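Local coordinates for protein putative acetamidase/formamidase (Yersinia enterocolitica subsp. palearctica serotype O:3, PDB 5UBU) that probably hydrolyses carbon-nitrogen bonds in linear amides other than peptides, and binds sodium ions in this crystal, at residues Thr60-Phe64 against Thr233-Ala238; Ser70-Ser76 against Glu144-Met148. One frame throughout, in Å; residues are numbered along the deposited sequence.

Along the chain the segments come in the order 60-64, 70-76, 144-148 and 233-238, so both halves of interaction 2 fall between the two partners of interaction 1. The contacts' centres lie 14 Å apart and their nearest atoms about 7 Å apart, without touching. Strand 117-122 links them: it pairs with strand 145-151 of interaction 2, while its Ile119 meets Asp62 and Phe64 of interaction 1 as well as Met148 of interaction 2. Interaction 1 is buried beside a sodium ion, whereas interaction 2 lies at the surface, its centre about 25 Å from that of the chain. Both lie on the same side of the chain's centre, and both also touch the second subunit.

Interaction 1: residues Thr60-Phe64 against Thr233-Ala238; sequences TRDAF and TAVEFA. With NA (sodium ion), chain G.
Glu236 sets CG beside its backbone N (chi1 -49°) and bends again at chi2 (-63°), a shape that brings its carboxylate to Ala63 and its CG to the ring of Phe64. It belongs to the metal site of this acetamidase/formamidase fold, where the loop after strand 55-59 packs on the short strand 236-237. The carboxylate is bidentate: Glu236 OE1 and OE2 each stand 2.2 Å from the sodium ion, and Asp220 and His222 supply further ligands. A second-shell bond from Ala234 N reaches Glu236 OE1 at 3.1 Å, arriving from above the carboxylate plane.

On the loop side, Ala63 CB lies 3.5 Å from Glu236 OE2, and Phe64 CE2 lies 3.8 Å from Glu236 CG, with ring and carboxylate planes 81° apart. Thr233 CG2 meets the ring at its edge, near CZ. Further along, Asp62 CB rests 3.8 Å from Phe237 C, while OD1 of the same aspartate accepts a bond from Gly66 N.

Water bridges supply the polar joins between the segments. One water lies 2.9 Å from Glu236 OE2, to which it can donate, though it has more acceptors in reach than protons, and it accepts a weak bond from Ala63 N. Thr60 OG1, which also bonds Ser239 OG, shares another water with Phe237 O; that water donates to Phe237 O over 2.6 Å.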
ATOM      1  N   THR B  60     -21.031  23.998 -15.967  1.00 47.78           N
ATOM      2  CA  THR B  60     -20.399  23.513 -14.734  1.00 47.17           C
ATOM      3  C   THR B  60     -19.761  24.613 -13.891  1.00 47.99           C
ATOM      4  O   THR B  60     -19.424  25.675 -14.394  1.00 48.80           O
ATOM      5  CB  THR B  60     -19.278  22.485 -15.025  1.00 46.24           C
ATOM      6  OG1 THR B  60     -18.184  23.124 -15.692  1.00 46.34           O
ATOM      7  CG2 THR B  60     -19.788  21.333 -15.866  1.00 45.81           C
ATOM      8  N   ARG B  61     -19.610  24.327 -12.605  1.00 47.94           N
ATOM      9  CA  ARG B  61     -18.959  25.217 -11.658  1.00 48.58           C
ATOM     10  C   ARG B  61     -17.602  24.608 -11.312  1.00 48.24           C
ATOM     11  O   ARG B  61     -17.423  23.395 -11.408  1.00 47.21           O
ATOM     12  CB  ARG B  61     -19.808  25.402 -10.400  1.00 48.81           C
ATOM     13  CG  ARG B  61     -21.013  26.281 -10.626  1.00 49.66           C
ATOM     14  CD  ARG B  61     -21.788  26.508  -9.330  1.00 50.51           C
ATOM     15  NE  ARG B  61     -22.874  27.474  -9.528  1.00 52.32           N
ATOM     16  CZ  ARG B  61     -23.769  27.823  -8.604  1.00 52.52           C
ATOM     17  NH1 ARG B  61     -24.713  28.707  -8.900  1.00 52.63           N
ATOM     18  NH2 ARG B  61     -23.740  27.286  -7.389  1.00 52.73           N
ATOM     19  N   ASP B  62     -16.649  25.450 -10.904  1.00 49.47           N
ATOM     20  CA  ASP B  62     -15.319  24.954 -10.574  1.00 49.43           C
ATOM     21  C   ASP B  62     -15.359  24.103  -9.301  1.00 47.61           C
ATOM     22  O   ASP B  62     -16.363  24.074  -8.597  1.00 47.23           O
ATOM     23  CB  ASP B  62     -14.276  26.098 -10.501  1.00 51.76           C
ATOM     24  CG  ASP B  62     -14.430  27.011  -9.265  1.00 53.83           C
ATOM     25  OD1 ASP B  62     -15.070  26.615  -8.269  1.00 54.94           O
ATOM     26  OD2 ASP B  62     -13.847  28.132  -9.264  1.00 54.70           O
ATOM     27  N   ALA B  63     -14.258  23.427  -9.014  1.00 45.87           N
ATOM     28  CA  ALA B  63     -14.152  22.562  -7.839  1.00 45.50           C
ATOM     29  C   ALA B  63     -14.409  23.243  -6.489  1.00 45.98           C
ATOM     30  O   ALA B  63     -14.763  22.565  -5.518  1.00 45.61           O
ATOM     31  CB  ALA B  63     -12.787  21.906  -7.815  1.00 45.76           C
ATOM     32  N   PHE B  64     -14.245  24.560  -6.430  1.00 46.66           N
ATOM     33  CA  PHE B  64     -14.435  25.318  -5.186  1.00 46.82           C
ATOM     34  C   PHE B  64     -15.777  26.055  -5.144  1.00 46.85           C
ATOM     35  O   PHE B  64     -16.060  26.783  -4.194  1.00 46.29           O
ATOM     36  CB  PHE B  64     -13.281  26.324  -5.029  1.00 47.86           C
ATOM     37  CG  PHE B  64     -11.929  25.746  -5.369  1.00 47.10           C
ATOM     38  CD1 PHE B  64     -11.362  24.762  -4.557  1.00 46.32           C
ATOM     39  CD2 PHE B  64     -11.232  26.165  -6.505  1.00 46.41           C
ATOM     40  CE1 PHE B  64     -10.123  24.214  -4.871  1.00 45.30           C
ATOM     41  CE2 PHE B  64     -10.002  25.615  -6.812  1.00 45.76           C
ATOM     42  CZ  PHE B  64      -9.446  24.637  -6.000  1.00 45.11           C
ATOM     43  N   THR B 233      -4.700  19.594  -6.879  1.00 43.01           N
ATOM     44  CA  THR B 233      -5.604  20.218  -7.848  1.00 43.36           C
ATOM     45  C   THR B 233      -4.945  20.452  -9.200  1.00 43.70           C
ATOM     46  O   THR B 233      -3.734  20.606  -9.307  1.00 43.89           O
ATOM     47  CB  THR B 233      -6.109  21.607  -7.359  1.00 44.23           C
ATOM     48  OG1 THR B 233      -5.043  22.563  -7.381  1.00 45.09           O
ATOM     49  CG2 THR B 233      -6.690  21.533  -5.957  1.00 44.15           C
ATOM     50  N   ALA B 234      -5.779  20.492 -10.226  1.00 43.93           N
ATOM     51  CA  ALA B 234      -5.352  20.767 -11.582  1.00 44.69           C
ATOM     52  C   ALA B 234      -5.696  22.243 -11.769  1.00 46.08           C
ATOM     53  O   ALA B 234      -5.702  22.991 -10.790  1.00 46.74           O
ATOM     54  CB  ALA B 234      -6.131  19.899 -12.550  1.00 44.13           C
ATOM     55  N   VAL B 235      -5.926  22.678 -13.007  1.00 46.92           N
ATOM     56  CA  VAL B 235      -6.354  24.057 -13.247  1.00 48.18           C
ATOM     57  C   VAL B 235      -7.878  23.942 -13.280  1.00 47.95           C
ATOM     58  O   VAL B 235      -8.464  23.620 -14.302  1.00 47.57           O
ATOM     59  CB  VAL B 235      -5.766  24.673 -14.538  1.00 49.09           C
ATOM     60  CG1 VAL B 235      -6.415  26.019 -14.838  1.00 50.05           C
ATOM     61  CG2 VAL B 235      -4.252  24.822 -14.405  1.00 49.64           C
ATOM     62  N   GLU B 236      -8.491  24.188 -12.123  1.00 48.38           N
ATOM     63  CA  GLU B 236      -9.935  24.092 -11.943  1.00 48.73           C
ATOM     64  C   GLU B 236     -10.652  25.285 -12.572  1.00 49.38           C
ATOM     65  O   GLU B 236     -10.267  26.440 -12.325  1.00 50.47           O
ATOM     66  CB  GLU B 236     -10.255  24.103 -10.446  1.00 49.75           C
ATOM     67  CG  GLU B 236      -9.453  23.137  -9.581  1.00 50.00           C
ATOM     68  CD  GLU B 236      -9.678  21.682  -9.917  1.00 49.93           C
ATOM     69  OE1 GLU B 236      -8.812  20.860  -9.532  1.00 51.73           O
ATOM     70  OE2 GLU B 236     -10.704  21.354 -10.552  1.00 51.15           O
ATOM     71  N   PHE B 237     -11.707  25.032 -13.351  1.00 48.70           N
ATOM     72  CA  PHE B 237     -12.446  26.138 -13.978  1.00 49.21           C
ATOM     73  C   PHE B 237     -13.920  25.808 -14.243  1.00 48.49           C
ATOM     74  O   PHE B 237     -14.329  24.650 -14.237  1.00 46.98           O
ATOM     75  CB  PHE B 237     -11.739  26.614 -15.273  1.00 49.79           C
ATOM     76  CG  PHE B 237     -11.983  25.743 -16.487  1.00 49.40           C
ATOM     77  CD1 PHE B 237     -11.593  24.421 -16.517  1.00 48.49           C
ATOM     78  CD2 PHE B 237     -12.539  26.284 -17.640  1.00 50.23           C
ATOM     79  CE1 PHE B 237     -11.809  23.638 -17.649  1.00 48.18           C
ATOM     80  CE2 PHE B 237     -12.739  25.498 -18.777  1.00 49.91           C
ATOM     81  CZ  PHE B 237     -12.366  24.177 -18.776  1.00 48.83           C
ATOM     82  N   ALA B 238     -14.703  26.870 -14.430  1.00 49.29           N
ATOM     83  CA  ALA B 238     -16.112  26.787 -14.739  1.00 49.06           C
ATOM     84  C   ALA B 238     -16.167  26.629 -16.260  1.00 49.09           C
ATOM     85  O   ALA B 238     -15.484  27.370 -16.974  1.00 49.30           O
ATOM     86  CB  ALA B 238     -16.826  28.047 -14.288  1.00 50.07           C
TER
HETATM   87 NA    NA G 401     -10.372  19.271  -9.778  1.00 22.46          NA
HETATM   88  O   HOH W   1     -16.278  23.072 -13.754  1.00 32.56           O
HETATM   89  O   HOH W   2     -12.074  28.755 -11.163  1.00 41.52           O
HETATM   90  O   HOH W   3     -13.279  22.485 -11.357  1.00 29.37           O

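Interaction 2: residues Ser70-Ser76 against Glu144-Met148; sequences SEQDIPS and EKVRM
Glu71 OE2 takes two protein donors from strand 145-151. Met148 N reaches it at 3.0 Å through the anti lone pair. Arg147 NE, 3.1 Å from the same Glu71 OE2, makes a nearly straight salt bridge (176° at the hydrogen); it stands above the carboxylate plane and keeps OE2 at the edge of its guanidinium. Glu71 gets there by running on from CG in an extended chain (chi2 -170°), its CG passing over Val146 O and against Met148 CG. A water donates to Glu71 OE2 and Met148 O and accepts from Arg147 NH2.

At the other end, Glu144 OE1 accepts from Ser76 OG at 2.7 Å through its syn lone pair and from Ser76 N, a bond modelled too short for its length to be trusted. Ile74 is the N-cap of helix 75-78, so this carboxylate sits at the helix's first turn. Between the two ends, Val146 wedges its methyls into segment 70-76: CG1 lies 3.6 Å from Ser70 O, and CG2 lies 3.7 Å from Pro75 CD.

A type I turn, Ser70 to Asp73, presents Glu71. It is closed by Asp73 N to Ser70 O at 3.0 Å and reinforced by an ST turn, Gln72 N to Ser70 OG. Outside the segments, Trp158 holds Arg147 by its carbonyl oxygen and a cation-pi contact, and Met301 of the second subunit packs on Arg147.

With three donors converging on OE2, one of them a guanidinium, the Glu71 carboxylate is probably stabilised as an anion, and the helix N-terminus would do likewise for Glu144.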
ATOM      1  N   SER B  70      -9.098  35.047  -5.624  1.00 51.67           N
ATOM      2  CA  SER B  70      -7.900  35.857  -5.430  1.00 52.50           C
ATOM      3  C   SER B  70      -6.725  35.014  -4.969  1.00 51.40           C
ATOM      4  O   SER B  70      -6.894  34.080  -4.179  1.00 49.66           O
ATOM      5  CB  SER B  70      -8.164  36.928  -4.372  1.00 54.08           C
ATOM      6  OG  SER B  70      -6.976  37.625  -4.050  1.00 55.13           O
ATOM      7  N   GLU B  71      -5.524  35.358  -5.433  1.00 51.98           N
ATOM      8  CA  GLU B  71      -4.332  34.638  -4.993  1.00 51.99           C
ATOM      9  C   GLU B  71      -4.039  34.881  -3.498  1.00 53.47           C
ATOM     10  O   GLU B  71      -3.273  34.138  -2.892  1.00 53.28           O
ATOM     11  CB  GLU B  71      -3.113  34.949  -5.868  1.00 51.86           C
ATOM     12  CG  GLU B  71      -3.241  34.400  -7.280  1.00 50.84           C
ATOM     13  CD  GLU B  71      -1.960  34.488  -8.100  1.00 51.08           C
ATOM     14  OE1 GLU B  71      -0.971  35.083  -7.634  1.00 52.33           O
ATOM     15  OE2 GLU B  71      -1.942  33.943  -9.225  1.00 49.87           O
ATOM     16  N   GLN B  72      -4.661  35.899  -2.910  1.00 56.24           N
ATOM     17  CA  GLN B  72      -4.511  36.194  -1.471  1.00 58.44           C
ATOM     18  C   GLN B  72      -5.540  35.440  -0.607  1.00 58.87           C
ATOM     19  O   GLN B  72      -5.565  35.608   0.611  1.00 60.23           O
ATOM     20  CB  GLN B  72      -4.494  37.704  -1.157  1.00 60.96           C
ATOM     21  CG  GLN B  72      -3.196  38.401  -1.572  1.00 62.53           C
ATOM     22  CD  GLN B  72      -3.066  38.535  -3.084  1.00 62.78           C
ATOM     23  OE1 GLN B  72      -2.168  37.965  -3.711  1.00 62.50           O
ATOM     24  NE2 GLN B  72      -3.981  39.301  -3.682  1.00 63.62           N
ATOM     25  N   ASP B  73      -6.381  34.612  -1.238  1.00 58.90           N
ATOM     26  CA  ASP B  73      -7.355  33.799  -0.508  1.00 58.02           C
ATOM     27  C   ASP B  73      -6.622  32.690   0.231  1.00 56.44           C
ATOM     28  O   ASP B  73      -5.563  32.235  -0.192  1.00 54.27           O
ATOM     29  CB  ASP B  73      -8.414  33.176  -1.437  1.00 57.71           C
ATOM     30  CG  ASP B  73      -9.405  34.195  -1.993  1.00 59.30           C
ATOM     31  OD1 ASP B  73      -9.473  35.330  -1.480  1.00 61.30           O
ATOM     32  OD2 ASP B  73     -10.151  33.848  -2.929  1.00 58.94           O
ATOM     33  N   ILE B  74      -7.220  32.260   1.334  1.00 56.95           N
ATOM     34  CA  ILE B  74      -6.668  31.231   2.193  1.00 57.40           C
ATOM     35  C   ILE B  74      -7.623  30.034   2.168  1.00 57.25           C
ATOM     36  O   ILE B  74      -8.672  30.067   2.814  1.00 56.74           O
ATOM     37  CB  ILE B  74      -6.491  31.785   3.624  1.00 59.07           C
ATOM     38  CG1 ILE B  74      -5.565  33.016   3.591  1.00 60.14           C
ATOM     39  CG2 ILE B  74      -5.911  30.719   4.551  1.00 58.56           C
ATOM     40  CD1 ILE B  74      -5.461  33.755   4.902  1.00 61.51           C
ATOM     41  N   PRO B  75      -7.272  28.980   1.392  1.00 56.81           N
ATOM     42  CA  PRO B  75      -8.082  27.773   1.264  1.00 55.77           C
ATOM     43  C   PRO B  75      -8.614  27.151   2.569  1.00 56.68           C
ATOM     44  O   PRO B  75      -9.773  26.770   2.610  1.00 58.19           O
ATOM     45  CB  PRO B  75      -7.134  26.808   0.563  1.00 54.69           C
ATOM     46  CG  PRO B  75      -6.300  27.675  -0.303  1.00 54.80           C
ATOM     47  CD  PRO B  75      -6.223  29.019   0.355  1.00 56.59           C
ATOM     48  N   SER B  76      -7.794  27.062   3.614  1.00 57.71           N
ATOM     49  CA  SER B  76      -8.236  26.459   4.885  1.00 58.50           C
ATOM     50  C   SER B  76      -9.386  27.220   5.544  1.00 60.51           C
ATOM     51  O   SER B  76     -10.146  26.641   6.316  1.00 61.41           O
ATOM     52  CB  SER B  76      -7.074  26.334   5.872  1.00 58.43           C
ATOM     53  OG  SER B  76      -6.538  27.603   6.208  1.00 59.33           O
ATOM     54  N   GLU B 144       0.170  27.326   1.975  1.00 53.67           N
ATOM     55  CA  GLU B 144      -1.148  27.489   1.442  1.00 54.81           C
ATOM     56  C   GLU B 144      -1.064  28.443   0.249  1.00 54.36           C
ATOM     57  O   GLU B 144      -0.935  29.637   0.425  1.00 56.16           O
ATOM     58  CB  GLU B 144      -2.004  27.991   2.601  1.00 57.31           C
ATOM     59  CG  GLU B 144      -3.489  27.847   2.424  1.00 58.76           C
ATOM     60  CD  GLU B 144      -4.239  27.810   3.754  1.00 60.47           C
ATOM     61  OE1 GLU B 144      -5.464  27.609   3.700  1.00 61.94           O
ATOM     62  OE2 GLU B 144      -3.626  27.953   4.838  1.00 61.04           O
ATOM     63  N   LYS B 145      -1.087  27.885  -0.960  1.00 53.04           N
ATOM     64  CA  LYS B 145      -0.997  28.664  -2.206  1.00 53.63           C
ATOM     65  C   LYS B 145      -2.217  28.597  -3.126  1.00 53.22           C
ATOM     66  O   LYS B 145      -2.954  27.616  -3.143  1.00 52.26           O
ATOM     67  CB  LYS B 145       0.245  28.261  -3.018  1.00 53.73           C
ATOM     68  CG  LYS B 145       1.479  29.127  -2.833  1.00 55.94           C
ATOM     69  CD  LYS B 145       2.086  29.103  -1.445  1.00 57.67           C
ATOM     70  CE  LYS B 145       3.079  30.262  -1.293  1.00 59.20           C
ATOM     71  NZ  LYS B 145       4.117  30.313  -2.365  1.00 59.45           N
ATOM     72  N   VAL B 146      -2.379  29.664  -3.904  1.00 54.61           N
ATOM     73  CA  VAL B 146      -3.449  29.809  -4.880  1.00 54.63           C
ATOM     74  C   VAL B 146      -2.898  30.529  -6.111  1.00 54.71           C
ATOM     75  O   VAL B 146      -2.186  31.536  -5.995  1.00 55.76           O
ATOM     76  CB  VAL B 146      -4.632  30.650  -4.328  1.00 56.23           C
ATOM     77  CG1 VAL B 146      -5.690  30.884  -5.399  1.00 56.01           C
ATOM     78  CG2 VAL B 146      -5.244  29.969  -3.113  1.00 56.70           C
ATOM     79  N   ARG B 147      -3.236  30.009  -7.284  1.00 53.78           N
ATOM     80  CA  ARG B 147      -2.831  30.605  -8.544  1.00 55.14           C
ATOM     81  C   ARG B 147      -4.076  30.871  -9.376  1.00 57.38           C
ATOM     82  O   ARG B 147      -4.858  29.962  -9.595  1.00 55.72           O
ATOM     83  CB  ARG B 147      -1.908  29.677  -9.304  1.00 53.47           C
ATOM     84  CG  ARG B 147      -0.521  29.489  -8.718  1.00 53.95           C
ATOM     85  CD  ARG B 147       0.313  30.775  -8.691  1.00 55.27           C
ATOM     86  NE  ARG B 147       0.006  31.658  -9.819  1.00 56.14           N
ATOM     87  CZ  ARG B 147       0.457  31.526 -11.069  1.00 55.49           C
ATOM     88  NH1 ARG B 147       1.252  30.524 -11.422  1.00 54.32           N
ATOM     89  NH2 ARG B 147       0.099  32.415 -11.994  1.00 56.61           N
HETATM   90  N   MSE B 148      -4.261  32.121  -9.808  1.00 59.26           N
HETATM   91  CA  MSE B 148      -5.389  32.529 -10.651  1.00 60.21           C
HETATM   92  C   MSE B 148      -4.769  32.573 -12.017  1.00 56.36           C
HETATM   93  O   MSE B 148      -3.951  33.426 -12.305  1.00 54.56           O
HETATM   94  CB  MSE B 148      -5.897  33.909 -10.298  1.00 68.26           C
HETATM   95  CG  MSE B 148      -6.565  33.948  -8.931  1.00 76.38           C
HETATM   96 SE   MSE B 148      -8.396  33.301  -9.181  1.00 86.14          SE
HETATM   97  CE  MSE B 148      -9.248  34.774 -10.158  1.00 81.04           C
TER
HETATM   98  O   HOH W   4      -1.312  34.625 -11.701  1.00 45.47           O